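Local coordinates for Hcp1 family type VI secretion system effector (Salmonella typhimurium, PDB 5XHH), which probably forms, as other Hcp proteins do, the stacked rings of the type VI secretion system tube that is expelled with its effectors, at residues K133-V138 and T148-Y153. Sequence-based numbering, arbitrary orientation.
Sequences KQEYVV and TITAGY
Lys133 lays its side chain across Thr150, the residue diagonal to it on the next strand. CB lies near Gly152 CA, at 4.1 Å. With CG anti to the backbone N (chi1 165°), the chain leads over toward Thr150, and CG and CD both pass its CG2. The chain bends at chi3, and CE then comes within 3.4 Å of Thr150 CG2, tighter than a usual carbon contact. NZ, at the tip, still lies 4.1 Å from that methyl.

Thr150 also meets Glu135, its direct partner in the pairing. The two side chains run side by side and point the same way. Glu135 CG is 3.5 Å from Thr150 OG1 and 3.6 Å from Thr150 CG2. The Thr150 methyl therefore sits between the carbon chains of Lys133 and Glu135. Farther along the same face, a methyl of Val137 meets one of Thr148, CG2 to CG2 at 3.9 Å.

Segments 133-138 and 148-153 pair as antiparallel strands. Gln134 with Ala151 and Tyr136 with Ile149 are the hydrogen-bonded pairs, each with two backbone bonds. The straightest runs from Tyr136 N to Ile149 O (2.9 Å, 172° at the hydrogen). Gln134, Tyr136, Ile149 and Ala151 send their side chains to the other face. Lys133 and Gly152 form a close non-hydrogen-bonded pair, with CA atoms 3.8 Å apart. Gly152, having no side chain, leaves room for Lys133 CB beside its CA.

This surface contact joins the two strands of a beta hairpin in the larger antiparallel sheet of the Hcp beta-barrel fold. Strand 131-137 makes backbone hydrogen bonds along its other edge to strand 97-102, through Lys133 with Thr100 and Glu135 with Lys98. Strand 148-154 is followed in the sheet by the short strand 159-160, and Gly152 makes a backbone hydrogen bond with Ile161 just beyond it.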
loop_
_atom_site.group_PDB
_atom_site.type_symbol
_atom_site.label_atom_id
_atom_site.label_comp_id
_atom_site.label_asym_id
_atom_site.label_seq_id
_atom_site.Cartn_x
_atom_site.Cartn_y
_atom_site.Cartn_z
ATOM N N LYS A 133 -10.283 -1.269 2.875
ATOM C CA LYS A 133 -11.181 -2.410 2.990
ATOM C C LYS A 133 -10.357 -3.666 2.801
ATOM O O LYS A 133 -9.674 -3.812 1.783
ATOM C CB LYS A 133 -12.304 -2.346 1.956
ATOM C CG LYS A 133 -13.025 -3.661 1.801
ATOM C CD LYS A 133 -14.373 -3.486 1.127
ATOM C CE LYS A 133 -15.509 -3.706 2.127
ATOM N NZ LYS A 133 -16.864 -3.807 1.487
ATOM N N GLN A 134 -10.409 -4.574 3.763
ATOM C CA GLN A 134 -9.645 -5.802 3.651
ATOM C C GLN A 134 -10.579 -6.981 3.421
ATOM O O GLN A 134 -11.689 -7.025 3.960
ATOM C CB GLN A 134 -8.751 -6.015 4.885
ATOM C CG GLN A 134 -9.358 -6.674 6.085
ATOM C CD GLN A 134 -8.332 -6.851 7.228
ATOM O OE1 GLN A 134 -7.797 -7.942 7.441
ATOM N NE2 GLN A 134 -8.075 -5.782 7.957
ATOM N N GLU A 135 -10.109 -7.914 2.596
ATOM C CA GLU A 135 -10.755 -9.178 2.289
ATOM C C GLU A 135 -9.769 -10.303 2.547
ATOM O O GLU A 135 -8.649 -10.285 2.029
ATOM C CB GLU A 135 -11.209 -9.228 0.823
ATOM C CG GLU A 135 -12.204 -8.142 0.461
ATOM C CD GLU A 135 -12.447 -8.057 -1.037
ATOM O OE1 GLU A 135 -12.171 -6.987 -1.618
ATOM O OE2 GLU A 135 -12.888 -9.068 -1.627
ATOM N N TYR A 136 -10.189 -11.275 3.341
ATOM C CA TYR A 136 -9.425 -12.471 3.642
ATOM C C TYR A 136 -10.208 -13.671 3.130
ATOM O O TYR A 136 -11.417 -13.755 3.342
ATOM C CB TYR A 136 -9.180 -12.593 5.162
ATOM C CG TYR A 136 -8.408 -13.837 5.551
ATOM C CD1 TYR A 136 -7.016 -13.825 5.605
ATOM C CD2 TYR A 136 -9.067 -15.023 5.860
ATOM C CE1 TYR A 136 -6.310 -14.966 5.938
ATOM C CE2 TYR A 136 -8.369 -16.164 6.191
ATOM C CZ TYR A 136 -6.994 -16.128 6.239
ATOM O OH TYR A 136 -6.288 -17.254 6.580
ATOM N N VAL A 137 -9.527 -14.607 2.476
ATOM C CA VAL A 137 -10.167 -15.812 1.949
ATOM C C VAL A 137 -9.674 -17.020 2.739
ATOM O O VAL A 137 -8.531 -17.464 2.575
ATOM C CB VAL A 137 -9.893 -16.005 0.455
ATOM C CG1 VAL A 137 -10.524 -17.314 -0.008
ATOM C CG2 VAL A 137 -10.405 -14.809 -0.353
ATOM N N VAL A 138 -10.539 -17.579 3.581
ATOM C CA VAL A 138 -10.179 -18.789 4.309
ATOM C C VAL A 138 -10.154 -19.967 3.340
ATOM O O VAL A 138 -10.952 -20.030 2.395
ATOM C CB VAL A 138 -11.159 -19.010 5.477
ATOM C CG1 VAL A 138 -12.593 -19.020 4.972
ATOM C CG2 VAL A 138 -10.833 -20.292 6.238
ATOM N N THR A 148 -15.115 -15.587 2.100
ATOM C CA THR A 148 -14.338 -14.376 2.346
ATOM C C THR A 148 -14.912 -13.572 3.505
ATOM O O THR A 148 -16.109 -13.280 3.536
ATOM C CB THR A 148 -14.270 -13.482 1.101
ATOM O OG1 THR A 148 -15.413 -12.621 1.066
ATOM C CG2 THR A 148 -14.225 -14.319 -0.170
ATOM N N ILE A 149 -14.037 -13.194 4.435
ATOM C CA ILE A 149 -14.341 -12.250 5.505
ATOM C C ILE A 149 -13.867 -10.878 5.051
ATOM O O ILE A 149 -12.753 -10.744 4.537
ATOM C CB ILE A 149 -13.652 -12.667 6.817
ATOM C CG1 ILE A 149 -13.819 -14.168 7.048
ATOM C CG2 ILE A 149 -14.177 -11.871 7.994
ATOM C CD1 ILE A 149 -15.251 -14.600 7.113
ATOM N N THR A 150 -14.702 -9.860 5.229
ATOM C CA THR A 150 -14.384 -8.530 4.740
ATOM C C THR A 150 -14.753 -7.498 5.792
ATOM O O THR A 150 -15.719 -7.666 6.540
ATOM C CB THR A 150 -15.126 -8.200 3.428
ATOM O OG1 THR A 150 -14.903 -9.234 2.465
ATOM C CG2 THR A 150 -14.604 -6.921 2.847
ATOM N N ALA A 151 -13.982 -6.420 5.833
ATOM C CA ALA A 151 -14.296 -5.312 6.716
ATOM C C ALA A 151 -13.560 -4.087 6.200
ATOM O O ALA A 151 -12.438 -4.195 5.715
ATOM C CB ALA A 151 -13.882 -5.604 8.160
ATOM N N GLY A 152 -14.189 -2.932 6.311
ATOM C CA GLY A 152 -13.583 -1.728 5.790
ATOM C C GLY A 152 -14.053 -0.528 6.568
ATOM O O GLY A 152 -15.092 -0.562 7.235
ATOM N N TYR A 153 -13.277 0.547 6.463
ATOM C CA TYR A 153 -13.627 1.768 7.162
ATOM C C TYR A 153 -13.102 2.972 6.393
ATOM O O TYR A 153 -12.012 2.941 5.789
ATOM C CB TYR A 153 -13.081 1.747 8.601
ATOM C CG TYR A 153 -13.679 2.759 9.561
ATOM C CD1 TYR A 153 -14.873 2.496 10.235
ATOM C CD2 TYR A 153 -13.033 3.956 9.825
ATOM C CE1 TYR A 153 -15.411 3.417 11.132
ATOM C CE2 TYR A 153 -13.561 4.877 10.718
ATOM C CZ TYR A 153 -14.746 4.601 11.370
ATOM O OH TYR A 153 -15.262 5.521 12.263
#